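Local coordinates for Spermidine/putrescine ABC transporter, periplasmic binding protein (Treponema pallidum, PDB 2V84) that probably binds polyamines such as spermidine and putrescine in the periplasm as the receptor component of an ABC transporter, at residues Tyr57-Ile69 / Val78-Leu92. Sequence-based numbering, arbitrary orientation. Where two conformers were deposited one is given.
Sequences YASNEDMFAKLSI and VPSGDFVSIMKRKHL
F64 and F83 meet at the centre of a helix pair in the N-terminal part of a periplasmic solute-binding fold, where helices 60-67 and 81-89 follow parallel strands 51-57 and 76-77. The short axes run nearly parallel, 23° apart, but 11.3 Å distant, a separation spanned here by the side chains of F64, F83, M63 and M87.

Aromatic contacts fill the middle. N60 CB sits over one face of the F83 ring, 3.6 Å from its centroid and 11° off the normal, a CH-pi contact; I86 CD1 of F83's own helix lies over the opposite face, sandwiching the ring. With CG anti to the backbone N (chi1 179°), F64 extends across the gap, its side chain roughly perpendicular to that of F83. K90 CD touches the F64 edge in plane, while L92 CD2 comes within 3.6 Å of F64 CE1.

A second apolar group joins M63, P79 and M87; M63 also rests on V77 of strand 76-77. M63 and M87 reach each other tip to tip, M63 SD to M87 CE at 3.5 Å, and M63, bent at chi2 and chi3, also lays CE against the P79 ring.

Polar contacts gather at the helix starts. S59 OG is the N-cap, accepting an almost straight bond from D62 N. N60 also borders a bound MES molecule, and the F83 side chain is about 7 Å from that of R167, predicted to bind spermidine, consistent with a position beside the ligand cleft. M63 CB covers one face of the Y57 ring, whose hydroxyl OH donates a weak hydrogen bond to V78 O at 2.8 Å.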
loop_
_atom_site.group_PDB
_atom_site.type_symbol
_atom_site.label_atom_id
_atom_site.label_comp_id
_atom_site.label_asym_id
_atom_site.label_seq_id
_atom_site.Cartn_x
_atom_site.Cartn_y
_atom_site.Cartn_z
ATOM N N TYR A 57 -0.281 -10.045 9.409
ATOM C CA TYR A 57 -0.768 -8.944 10.227
ATOM C C TYR A 57 -1.707 -8.098 9.407
ATOM O O TYR A 57 -1.623 -8.085 8.171
ATOM C CB TYR A 57 0.371 -8.106 10.834
ATOM C CG TYR A 57 1.420 -7.552 9.862
ATOM C CD1 TYR A 57 1.184 -6.400 9.087
ATOM C CD2 TYR A 57 2.659 -8.168 9.753
ATOM C CE1 TYR A 57 2.194 -5.893 8.204
ATOM C CE2 TYR A 57 3.660 -7.668 8.889
ATOM C CZ TYR A 57 3.417 -6.541 8.127
ATOM O OH TYR A 57 4.424 -6.082 7.290
ATOM N N ALA A 58 -2.609 -7.409 10.092
ATOM C CA ALA A 58 -3.664 -6.651 9.426
ATOM C C ALA A 58 -3.382 -5.148 9.319
ATOM O O ALA A 58 -4.177 -4.409 8.722
ATOM C CB ALA A 58 -5.009 -6.918 10.110
ATOM N N SER A 59 -2.255 -4.705 9.884
ATOM C CA SER A 59 -1.827 -3.304 9.816
ATOM C C SER A 59 -0.357 -3.155 10.195
ATOM O O SER A 59 0.187 -3.981 10.938
ATOM C CB SER A 59 -2.682 -2.422 10.727
ATOM O OG SER A 59 -2.135 -2.347 12.024
ATOM N N ASN A 60 0.277 -2.084 9.730
ATOM C CA ASN A 60 1.647 -1.777 10.172
ATOM C C ASN A 60 1.763 -1.388 11.636
ATOM O O ASN A 60 2.827 -1.492 12.216
ATOM C CB ASN A 60 2.303 -0.730 9.276
ATOM C CG ASN A 60 2.848 -1.334 8.000
ATOM O OD1 ASN A 60 3.304 -2.471 7.988
ATOM N ND2 ASN A 60 2.792 -0.586 6.923
ATOM N N GLU A 61 0.668 -0.923 12.241
ATOM C CA GLU A 61 0.664 -0.694 13.691
ATOM C C GLU A 61 0.887 -2.020 14.395
ATOM O O GLU A 61 1.735 -2.135 15.279
ATOM C CB GLU A 61 -0.654 -0.072 14.170
ATOM C CG GLU A 61 -0.747 1.434 13.993
ATOM C CD GLU A 61 0.384 2.188 14.663
ATOM O OE1 GLU A 61 0.939 1.693 15.670
ATOM O OE2 GLU A 61 0.719 3.286 14.174
ATOM N N ASP A 62 0.122 -3.023 13.970
ATOM C CA ASP A 62 0.198 -4.375 14.560
ATOM C C ASP A 62 1.580 -5.037 14.371
ATOM O O ASP A 62 2.149 -5.605 15.305
ATOM C CB ASP A 62 -0.869 -5.265 13.914
ATOM C CG ASP A 62 -2.258 -5.019 14.460
ATOM O OD1 ASP A 62 -2.391 -4.410 15.549
ATOM O OD2 ASP A 62 -3.231 -5.445 13.793
ATOM N N MET A 63 2.093 -4.974 13.141
ATOM C CA MET A 63 3.443 -5.414 12.814
ATOM C C MET A 63 4.419 -4.730 13.730
ATOM O O MET A 63 5.276 -5.389 14.330
ATOM C CB MET A 63 3.784 -5.043 11.369
ATOM C CG MET A 63 5.250 -5.263 10.992
ATOM S SD MET A 63 6.415 -3.935 11.426
ATOM C CE MET A 63 5.814 -2.646 10.328
ATOM N N PHE A 64 4.293 -3.404 13.826
ATOM C CA PHE A 64 5.248 -2.595 14.580
ATOM C C PHE A 64 5.290 -3.078 16.014
ATOM O O PHE A 64 6.368 -3.198 16.594
ATOM C CB PHE A 64 4.888 -1.103 14.516
ATOM C CG PHE A 64 5.812 -0.225 15.296
ATOM C CD1 PHE A 64 6.949 0.317 14.699
ATOM C CD2 PHE A 64 5.570 0.040 16.648
ATOM C CE1 PHE A 64 7.824 1.122 15.423
ATOM C CE2 PHE A 64 6.438 0.840 17.382
ATOM C CZ PHE A 64 7.573 1.380 16.773
ATOM N N ALA A 65 4.104 -3.363 16.564
ATOM C CA ALA A 65 3.944 -3.817 17.951
ATOM C C ALA A 65 4.719 -5.076 18.273
ATOM O O ALA A 65 5.258 -5.217 19.373
ATOM C CB ALA A 65 2.489 -4.041 18.254
ATOM N N LYS A 66 4.762 -6.010 17.331
ATOM C CA LYS A 66 5.521 -7.243 17.537
ATOM C C LYS A 66 7.020 -6.997 17.479
ATOM O O LYS A 66 7.802 -7.704 18.131
ATOM C CB LYS A 66 5.108 -8.293 16.515
ATOM C CG LYS A 66 5.066 -9.702 17.066
ATOM C CD LYS A 66 3.796 -10.367 16.597
ATOM C CE LYS A 66 3.889 -11.869 16.649
ATOM N NZ LYS A 66 2.807 -12.463 15.810
ATOM N N LEU A 67 7.411 -5.980 16.714
ATOM C CA LEU A 67 8.817 -5.648 16.498
ATOM C C LEU A 67 9.311 -4.520 17.409
ATOM O O LEU A 67 10.480 -4.123 17.345
ATOM C CB LEU A 67 9.062 -5.315 15.022
ATOM C CG LEU A 67 9.255 -6.513 14.089
ATOM C CD1 LEU A 67 8.013 -7.378 13.944
ATOM C CD2 LEU A 67 9.714 -6.024 12.732
ATOM N N SER A 68 8.418 -4.028 18.266
ATOM C CA SER A 68 8.752 -3.001 19.259
ATOM C C SER A 68 9.934 -3.424 20.119
ATOM O O SER A 68 10.183 -4.620 20.311
ATOM C CB SER A 68 7.553 -2.731 20.184
ATOM O OG SER A 68 6.429 -2.327 19.437
ATOM N N ILE A 69 10.653 -2.432 20.634
ATOM C CA ILE A 69 11.751 -2.665 21.572
ATOM C C ILE A 69 11.490 -3.958 22.382
ATOM O O ILE A 69 10.617 -3.999 23.262
ATOM C CB ILE A 69 11.989 -1.406 22.496
ATOM C CG1 ILE A 69 12.341 -0.158 21.655
ATOM C CG2 ILE A 69 13.077 -1.670 23.553
ATOM C CD1 ILE A 69 11.189 0.415 20.772
ATOM N N VAL A 78 7.554 -6.516 6.314
ATOM C CA VAL A 78 7.279 -5.722 5.109
ATOM C C VAL A 78 6.534 -4.398 5.451
ATOM O O VAL A 78 5.313 -4.299 5.270
ATOM C CB VAL A 78 6.514 -6.583 4.053
ATOM C CG1 VAL A 78 6.195 -5.782 2.774
ATOM C CG2 VAL A 78 7.298 -7.870 3.703
ATOM N N PRO A 79 7.268 -3.382 5.966
ATOM C CA PRO A 79 6.671 -2.095 6.318
ATOM C C PRO A 79 6.525 -1.147 5.147
ATOM O O PRO A 79 7.169 -1.346 4.106
ATOM C CB PRO A 79 7.663 -1.529 7.366
ATOM C CG PRO A 79 8.626 -2.606 7.615
ATOM C CD PRO A 79 8.675 -3.409 6.372
ATOM N N SER A 80 5.664 -0.137 5.310
ATOM C CA SER A 80 5.447 0.900 4.299
ATOM C C SER A 80 6.498 1.971 4.524
ATOM O O SER A 80 7.192 1.941 5.532
ATOM C CB SER A 80 4.052 1.503 4.450
ATOM O OG SER A 80 3.816 1.889 5.799
ATOM N N GLY A 81 6.644 2.913 3.591
ATOM C CA GLY A 81 7.792 3.849 3.639
ATOM C C GLY A 81 7.839 4.686 4.894
ATOM O O GLY A 81 8.913 4.932 5.458
ATOM N N ASP A 82 6.671 5.127 5.359
ATOM C CA ASP A 82 6.628 5.873 6.615
ATOM C C ASP A 82 7.100 5.023 7.797
ATOM O O ASP A 82 7.839 5.508 8.659
ATOM C CB ASP A 82 5.251 6.532 6.865
ATOM C CG ASP A 82 4.087 5.576 6.693
ATOM O OD1 ASP A 82 4.175 4.652 5.857
ATOM O OD2 ASP A 82 3.060 5.765 7.385
ATOM N N PHE A 83 6.719 3.750 7.820
ATOM C CA PHE A 83 7.176 2.852 8.885
ATOM C C PHE A 83 8.625 2.410 8.734
ATOM O O PHE A 83 9.266 2.080 9.733
ATOM C CB PHE A 83 6.253 1.643 9.039
ATOM C CG PHE A 83 5.042 1.937 9.858
ATOM C CD1 PHE A 83 3.936 2.546 9.271
ATOM C CD2 PHE A 83 5.018 1.654 11.223
ATOM C CE1 PHE A 83 2.818 2.853 10.036
ATOM C CE2 PHE A 83 3.883 1.954 11.993
ATOM C CZ PHE A 83 2.793 2.552 11.385
ATOM N N VAL A 84 9.182 2.422 7.518
ATOM C CA VAL A 84 10.641 2.183 7.437
ATOM C C VAL A 84 11.418 3.322 8.124
ATOM O O VAL A 84 12.381 3.073 8.908
ATOM C CB VAL A 84 11.134 1.932 5.997
ATOM C CG1 VAL A 84 12.677 1.831 5.967
ATOM C CG2 VAL A 84 10.524 0.636 5.455
ATOM N N SER A 85 10.999 4.555 7.856
ATOM C CA SER A 85 11.649 5.737 8.418
ATOM C C SER A 85 11.508 5.801 9.948
ATOM O O SER A 85 12.497 6.013 10.665
ATOM C CB SER A 85 11.127 6.996 7.732
ATOM O OG SER A 85 11.584 8.190 8.374
ATOM N N ILE A 86 10.290 5.582 10.444
ATOM C CA ILE A 86 10.027 5.470 11.896
ATOM C C ILE A 86 10.926 4.429 12.548
ATOM O O ILE A 86 11.550 4.696 13.594
ATOM C CB ILE A 86 8.522 5.094 12.195
ATOM C CG1 ILE A 86 7.582 6.254 11.862
ATOM C CG2 ILE A 86 8.343 4.662 13.646
ATOM C CD1 ILE A 86 6.112 5.843 11.594
ATOM N N MET A 87 10.995 3.247 11.934
ATOM C CA MET A 87 11.730 2.116 12.524
ATOM C C MET A 87 13.247 2.258 12.445
ATOM O O MET A 87 13.957 1.743 13.314
ATOM C CB MET A 87 11.304 0.791 11.904
ATOM C CG MET A 87 9.860 0.425 12.227
ATOM S SD MET A 87 9.318 -0.846 11.091
ATOM C CE MET A 87 9.418 -2.237 12.195
ATOM N N LYS A 88 13.734 2.953 11.418
ATOM C CA LYS A 88 15.153 3.334 11.367
ATOM C C LYS A 88 15.556 4.233 12.550
ATOM O O LYS A 88 16.590 4.013 13.195
ATOM C CB LYS A 88 15.483 4.016 10.035
ATOM C CG LYS A 88 15.980 3.066 8.962
ATOM C CD LYS A 88 16.118 3.758 7.626
ATOM C CE LYS A 88 17.412 4.536 7.521
ATOM N NZ LYS A 88 17.691 4.867 6.096
ATOM N N ARG A 89 14.734 5.237 12.850
ATOM C CA ARG A 89 15.076 6.185 13.923
ATOM C C ARG A 89 14.998 5.559 15.317
ATOM O O ARG A 89 15.734 5.957 16.238
ATOM C CB ARG A 89 14.197 7.424 13.851
ATOM C CG ARG A 89 14.257 8.155 12.508
ATOM C CD ARG A 89 13.728 9.553 12.669
ATOM N NE ARG A 89 12.377 9.553 13.214
ATOM C CZ ARG A 89 11.327 9.957 12.527
ATOM N NH1 ARG A 89 11.501 10.399 11.292
ATOM N NH2 ARG A 89 10.110 9.927 13.062
ATOM N N LYS A 90 14.105 4.585 15.452
ATOM C CA LYS A 90 13.948 3.797 16.669
ATOM C C LYS A 90 14.917 2.627 16.716
ATOM O O LYS A 90 14.908 1.855 17.673
ATOM C CB LYS A 90 12.509 3.276 16.776
ATOM C CG LYS A 90 11.486 4.322 17.172
ATOM C CD LYS A 90 10.338 3.695 17.974
ATOM C CE LYS A 90 9.469 4.764 18.624
ATOM N NZ LYS A 90 8.840 4.292 19.894
ATOM N N HIS A 91 15.740 2.495 15.672
ATOM C CA HIS A 91 16.801 1.478 15.587
ATOM C C HIS A 91 16.288 0.048 15.643
ATOM O O HIS A 91 16.877 -0.800 16.306
ATOM C CB HIS A 91 17.852 1.707 16.673
ATOM C CG HIS A 91 18.379 3.102 16.704
ATOM N ND1 HIS A 91 19.276 3.576 15.770
ATOM C CD2 HIS A 91 18.139 4.128 17.555
ATOM C CE1 HIS A 91 19.577 4.831 16.052
ATOM N NE2 HIS A 91 18.896 5.191 17.128
ATOM N N LEU A 92 15.197 -0.206 14.924
ATOM C CA LEU A 92 14.520 -1.498 14.970
ATOM C C LEU A 92 14.909 -2.472 13.867
ATOM O O LEU A 92 14.474 -3.632 13.886
ATOM C CB LEU A 92 13.001 -1.291 14.959
ATOM C CG LEU A 92 12.255 -1.357 16.291
ATOM C CD1 LEU A 92 13.056 -0.794 17.457
ATOM C CD2 LEU A 92 10.928 -0.644 16.138
#